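Local coordinates for protein nitrilotriacetate monooxygenase component B (Bacillus cereus ATCC 14579, PDB 3BPK) that probably binds FMN and acts as the flavin reductase-like oxidoreductase component of a nitrilotriacetate monooxygenase, at residues Lys81-Val86 against Ile124-Val129; Thr117-Glu122 against Asn133-Cys138. All blocks are in the same frame, centred on the assembly; numbering follows the deposited sequence. Where two conformers were deposited one is given.

Contact 1 and contact 2 lie with their centres about 7 Å apart, on the same side of the chain's centre and within one flavin reductase-like domain. Along the chain the segments alternate: 81-86, then 117-122, 124-129 and 133-138. Strands 83-88 and 134-146 are antiparallel neighbours in the main sheet, while strands 118-119 and 128-129 pair as a small two-stranded sheet. Each contact joins one flank of this hairpin, mainly its connecting loop, to one main-sheet strand. Between the two, Ser121 OG hydrogen-bonds Val126 O (2.6 Å). The result is a hairpin laid over two adjacent strands and fixed to both by glutamate side chains.

Contact 1 of 2, residues Lys81-Val86 against Ile124-Val129; sequences KGEFVV and ISVPGV
Glu83, Val85 and Val126 carry most of the 375 Å² buried between residues 81-86 and 124-129, with Ile124 close behind. The side chains of Glu83 and Val85, alternate residues of a strand, both leave the backbone toward the second segment. Glu83 has CG anti to its carbonyl carbon (chi1 -63°) and an extended chain beyond, so the carboxylate slides past Ile124, whose side chain runs the opposite way; Glu83 CD comes within 3.5 Å of Ile124 CB. At the tip a single oxygen takes two bonds from one residue. Ser125 OG donates to the syn lone pair of Glu83 OE1 at 2.8 Å, while Ser125 N reaches the same OE1 from above the carboxylate plane at 2.9 Å, with an N-H...O angle of 157°. Two donors on one oxygen hold the tip of Glu83 against Ser125. Val126 packs nearer the backbone, its CG2 3.8 Å from Glu83 CB. Val85 presents CG2, anti to its carbonyl carbon, to Ile124 CD1 at 3.8 Å and to Val126 CG1 at 4.1 Å; the same methyl lies 3.3 Å from Val126 O. Phe84 turns its side chain away, onto Cys138 and Leu140 of strand 134-146. Strand 83-88, entered through Gly82 at the end of helix 73-81, thus runs between strands 28-36 and 134-146, with segment 124-129 alongside in the same general direction and bonded through Pro127 O to Thr34 OG1.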
loop_
_atom_site.group_PDB
_atom_site.type_symbol
_atom_site.label_atom_id
_atom_site.label_comp_id
_atom_site.label_asym_id
_atom_site.label_seq_id
_atom_site.Cartn_x
_atom_site.Cartn_y
_atom_site.Cartn_z
ATOM N N LYS B 81 20.160 5.312 10.940
ATOM C CA LYS B 81 21.043 4.377 10.190
ATOM C C LYS B 81 20.984 4.543 8.670
ATOM O O LYS B 81 21.920 4.131 7.966
ATOM C CB LYS B 81 20.740 2.907 10.480
ATOM C CG LYS B 81 20.886 2.423 11.925
ATOM C CD LYS B 81 22.290 2.400 12.383
ATOM C CE LYS B 81 22.450 1.467 13.572
ATOM N NZ LYS B 81 23.844 1.672 14.115
ATOM N N GLY B 82 19.886 5.104 8.165
ATOM C CA GLY B 82 19.623 5.146 6.727
ATOM C C GLY B 82 19.346 3.773 6.118
ATOM O O GLY B 82 19.472 3.582 4.896
ATOM N N GLU B 83 18.953 2.817 6.961
ATOM C CA GLU B 83 18.873 1.385 6.569
ATOM C C GLU B 83 17.778 0.719 7.372
ATOM O O GLU B 83 17.539 1.083 8.532
ATOM C CB GLU B 83 20.204 0.657 6.933
ATOM C CG GLU B 83 21.420 1.193 6.172
ATOM C CD GLU B 83 22.709 0.541 6.628
ATOM O OE1 GLU B 83 22.688 -0.098 7.694
ATOM O OE2 GLU B 83 23.715 0.689 5.903
ATOM N N PHE B 84 17.142 -0.285 6.768
ATOM C CA PHE B 84 16.158 -1.112 7.475
ATOM C C PHE B 84 15.869 -2.323 6.618
ATOM O O PHE B 84 16.190 -2.323 5.420
ATOM C CB PHE B 84 14.860 -0.317 7.812
ATOM C CG PHE B 84 14.185 0.343 6.613
ATOM C CD1 PHE B 84 13.075 -0.272 5.991
ATOM C CD2 PHE B 84 14.631 1.587 6.119
ATOM C CE1 PHE B 84 12.430 0.351 4.901
ATOM C CE2 PHE B 84 13.969 2.205 5.043
ATOM C CZ PHE B 84 12.888 1.594 4.442
ATOM N N VAL B 85 15.306 -3.374 7.220
ATOM C CA VAL B 85 14.956 -4.552 6.404
ATOM C C VAL B 85 13.436 -4.716 6.380
ATOM O O VAL B 85 12.783 -4.666 7.446
ATOM C CB VAL B 85 15.614 -5.849 6.971
ATOM C CG1 VAL B 85 15.278 -7.094 6.096
ATOM C CG2 VAL B 85 17.162 -5.714 7.043
ATOM N N VAL B 86 12.893 -4.981 5.188
ATOM C CA VAL B 86 11.456 -5.211 5.036
ATOM C C VAL B 86 11.246 -6.687 4.722
ATOM O O VAL B 86 11.793 -7.187 3.720
ATOM C CB VAL B 86 10.861 -4.344 3.910
ATOM C CG1 VAL B 86 9.367 -4.722 3.720
ATOM C CG2 VAL B 86 11.017 -2.863 4.259
ATOM N N ILE B 124 23.630 -3.811 3.871
ATOM C CA ILE B 124 23.394 -2.879 4.977
ATOM C C ILE B 124 23.816 -3.522 6.287
ATOM O O ILE B 124 24.131 -4.720 6.312
ATOM C CB ILE B 124 21.890 -2.443 5.026
ATOM C CG1 ILE B 124 20.951 -3.641 5.263
ATOM C CG2 ILE B 124 21.508 -1.707 3.734
ATOM C CD1 ILE B 124 19.489 -3.200 5.458
ATOM N N SER B 125 23.798 -2.703 7.346
ATOM C CA SER B 125 24.258 -3.044 8.705
ATOM C C SER B 125 23.117 -3.349 9.690
ATOM O O SER B 125 23.325 -3.434 10.916
ATOM C CB SER B 125 25.093 -1.886 9.280
ATOM O OG SER B 125 24.251 -0.895 9.835
ATOM N N VAL B 126 21.898 -3.465 9.173
ATOM C CA VAL B 126 20.748 -3.846 9.979
ATOM C C VAL B 126 20.379 -5.299 9.664
ATOM O O VAL B 126 20.131 -5.637 8.498
ATOM C CB VAL B 126 19.545 -2.956 9.613
ATOM C CG1 VAL B 126 18.272 -3.480 10.269
ATOM C CG2 VAL B 126 19.817 -1.506 9.981
ATOM N N PRO B 127 20.369 -6.165 10.689
ATOM C CA PRO B 127 19.966 -7.557 10.459
ATOM C C PRO B 127 18.474 -7.686 10.142
ATOM O O PRO B 127 17.674 -6.809 10.529
ATOM C CB PRO B 127 20.185 -8.226 11.812
ATOM C CG PRO B 127 21.048 -7.321 12.586
ATOM C CD PRO B 127 20.795 -5.929 12.088
ATOM N N GLY B 128 18.119 -8.778 9.476
ATOM C CA GLY B 128 16.727 -9.201 9.360
ATOM C C GLY B 128 16.477 -10.391 10.266
ATOM O O GLY B 128 17.245 -10.651 11.222
ATOM N N VAL B 129 15.396 -11.108 9.972
ATOM C CA VAL B 129 15.091 -12.354 10.666
ATOM C C VAL B 129 15.104 -13.539 9.700
ATOM O O VAL B 129 14.618 -13.446 8.572
ATOM C CB VAL B 129 13.768 -12.289 11.465
ATOM C CG1 VAL B 129 13.846 -11.185 12.537
ATOM C CG2 VAL B 129 12.524 -12.099 10.563
#

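Contact 2 of 2, residues Thr117-Glu122 against Asn133-Cys138; sequences TPIESE and NIRMEC
Two side chains of strand 134-146, Arg135 and Glu137, point toward residues 117-122. Arg135 starts with CG in the crowded position between backbone N and carbonyl carbon (chi1 75°), then runs extended to NE. This places its guanidinium against Ile119, whose CG2 sits over the centre of one face, 3.6 Å from Arg135 CZ. Ile119 has CG1 anti to the backbone N (chi1 -175°), leaving CG2 to rest on the planar group. A water joins the same groups: it accepts from Arg135 NE at 2.9 Å and donates to Ile119 O and, at 2.7 Å, to Ser121 OG, a hydroxyl also bonded to Val126 O. Glu137 has CG anti to its carbonyl carbon and an extended chain, bringing the carboxylate to the loop backbone at Glu122. There Glu122 N donates to Glu137 OE2 at 2.8 Å, nearly straight at 172° but from above the carboxylate plane. Ser121 CB packs against Glu137 CD at 3.4 Å. OE2 also bonds His166 NE2, and OE1 takes the backbone N-H groups of Val123 and Ile124; together these would favour the ionised form. Glu122, likewise extended with CG anti to its carbonyl carbon, crosses Glu137 at about a right angle, the carboxylate planes nearly perpendicular; its OE1 forms a salt bridge with Arg164 NE and a hydrogen bond with Ser6 OG of the second subunit. A buried carboxylate collecting backbone N-H groups from the loop of a beta-hairpin (118-119 with 128-129) here ties that hairpin to the antiparallel sheet of a flavin reductase-like domain, at the dimer interface.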
loop_
_atom_site.group_PDB
_atom_site.type_symbol
_atom_site.label_atom_id
_atom_site.label_comp_id
_atom_site.label_asym_id
_atom_site.label_seq_id
_atom_site.Cartn_x
_atom_site.Cartn_y
_atom_site.Cartn_z
ATOM N N THR B 117 14.879 -14.969 14.896
ATOM C CA THR B 117 16.327 -15.215 14.795
ATOM C C THR B 117 17.011 -14.211 13.883
ATOM O O THR B 117 16.761 -14.217 12.663
ATOM C CB THR B 117 16.531 -16.618 14.176
ATOM O OG1 THR B 117 15.755 -17.578 14.898
ATOM C CG2 THR B 117 17.999 -17.034 14.151
ATOM N N PRO B 118 17.874 -13.354 14.453
ATOM C CA PRO B 118 18.565 -12.371 13.596
ATOM C C PRO B 118 19.417 -13.054 12.525
ATOM O O PRO B 118 20.026 -14.099 12.760
ATOM C CB PRO B 118 19.469 -11.596 14.575
ATOM C CG PRO B 118 18.856 -11.825 15.901
ATOM C CD PRO B 118 18.247 -13.199 15.873
ATOM N N ILE B 119 19.468 -12.444 11.350
ATOM C CA ILE B 119 20.361 -12.881 10.287
ATOM C C ILE B 119 21.005 -11.639 9.673
ATOM O O ILE B 119 20.326 -10.688 9.274
ATOM C CB ILE B 119 19.602 -13.751 9.247
ATOM C CG1 ILE B 119 20.539 -14.328 8.196
ATOM C CG2 ILE B 119 18.448 -12.976 8.557
ATOM C CD1 ILE B 119 19.967 -15.558 7.491
ATOM N N GLU B 120 22.327 -11.632 9.633
ATOM C CA GLU B 120 23.047 -10.449 9.179
ATOM C C GLU B 120 22.774 -10.168 7.701
ATOM O O GLU B 120 22.596 -11.092 6.892
ATOM C CB GLU B 120 24.554 -10.565 9.466
ATOM C CG GLU B 120 24.967 -9.906 10.783
ATOM C CD GLU B 120 26.410 -10.220 11.190
ATOM O OE1 GLU B 120 27.170 -10.745 10.340
ATOM O OE2 GLU B 120 26.772 -9.947 12.362
ATOM N N SER B 121 22.701 -8.878 7.366
ATOM C CA SER B 121 22.485 -8.422 5.993
ATOM C C SER B 121 23.823 -8.321 5.249
ATOM O O SER B 121 24.893 -8.201 5.893
ATOM C CB SER B 121 21.810 -7.041 6.010
ATOM O OG SER B 121 20.454 -7.196 6.400
ATOM N N GLU B 122 23.757 -8.374 3.913
ATOM C CA GLU B 122 24.947 -8.395 3.046
ATOM C C GLU B 122 25.451 -6.986 2.701
ATOM O O GLU B 122 26.684 -6.746 2.682
ATOM C CB GLU B 122 24.615 -9.133 1.736
ATOM C CG GLU B 122 24.344 -10.621 1.926
ATOM C CD GLU B 122 23.867 -11.319 0.645
ATOM O OE1 GLU B 122 23.951 -10.707 -0.430
ATOM O OE2 GLU B 122 23.450 -12.471 0.717
ATOM N N ASN B 133 10.520 -15.844 4.515
ATOM C CA ASN B 133 10.821 -16.495 3.250
ATOM C C ASN B 133 11.247 -15.480 2.163
ATOM O O ASN B 133 11.873 -15.837 1.172
ATOM C CB ASN B 133 9.616 -17.345 2.817
ATOM C CG ASN B 133 9.391 -18.545 3.751
ATOM O OD1 ASN B 133 10.043 -19.576 3.585
ATOM N ND2 ASN B 133 8.485 -18.412 4.733
ATOM N N ILE B 134 10.861 -14.208 2.335
ATOM C CA ILE B 134 11.326 -13.165 1.424
ATOM C C ILE B 134 11.634 -11.963 2.289
ATOM O O ILE B 134 10.823 -11.556 3.150
ATOM C CB ILE B 134 10.255 -12.753 0.361
ATOM C CG1 ILE B 134 9.824 -13.951 -0.510
ATOM C CG2 ILE B 134 10.803 -11.559 -0.533
ATOM C CD1 ILE B 134 8.668 -13.634 -1.473
ATOM N N ARG B 135 12.830 -11.429 2.114
ATOM C CA ARG B 135 13.158 -10.159 2.752
ATOM C C ARG B 135 14.004 -9.280 1.868
ATOM O O ARG B 135 14.696 -9.751 0.942
ATOM C CB ARG B 135 13.782 -10.383 4.108
ATOM C CG ARG B 135 15.227 -10.849 4.083
ATOM C CD ARG B 135 15.760 -11.063 5.519
ATOM N NE ARG B 135 17.208 -11.188 5.458
ATOM C CZ ARG B 135 17.869 -12.286 5.065
ATOM N NH1 ARG B 135 17.239 -13.418 4.775
ATOM N NH2 ARG B 135 19.184 -12.228 4.978
HETATM N N MSE B 136 13.938 -7.985 2.148
HETATM C CA MSE B 136 14.561 -6.984 1.296
HETATM C C MSE B 136 15.368 -6.037 2.144
HETATM O O MSE B 136 14.827 -5.386 3.039
HETATM C CB MSE B 136 13.455 -6.177 0.598
HETATM C CG MSE B 136 12.693 -7.036 -0.458
HETATM SE SE MSE B 136 11.043 -6.187 -1.040
HETATM C CE MSE B 136 10.011 -6.717 0.514
ATOM N N GLU B 137 16.663 -5.960 1.858
ATOM C CA GLU B 137 17.513 -4.981 2.541
ATOM C C GLU B 137 17.225 -3.664 1.878
ATOM O O GLU B 137 17.269 -3.564 0.625
ATOM C CB GLU B 137 18.993 -5.310 2.360
ATOM C CG GLU B 137 19.391 -6.659 2.943
ATOM C CD GLU B 137 20.870 -6.986 2.737
ATOM O OE1 GLU B 137 21.687 -6.043 2.630
ATOM O OE2 GLU B 137 21.186 -8.197 2.736
ATOM N N CYS B 138 16.906 -2.664 2.713
ATOM C CA CYS B 138 16.607 -1.330 2.170
ATOM C C CYS B 138 17.521 -0.229 2.685
ATOM O O CYS B 138 17.951 -0.247 3.862
ATOM C CB CYS B 138 15.187 -0.930 2.518
ATOM S SG CYS B 138 13.940 -1.991 1.727
HETATM O O HOH W 1 19.346 -9.610 6.583
#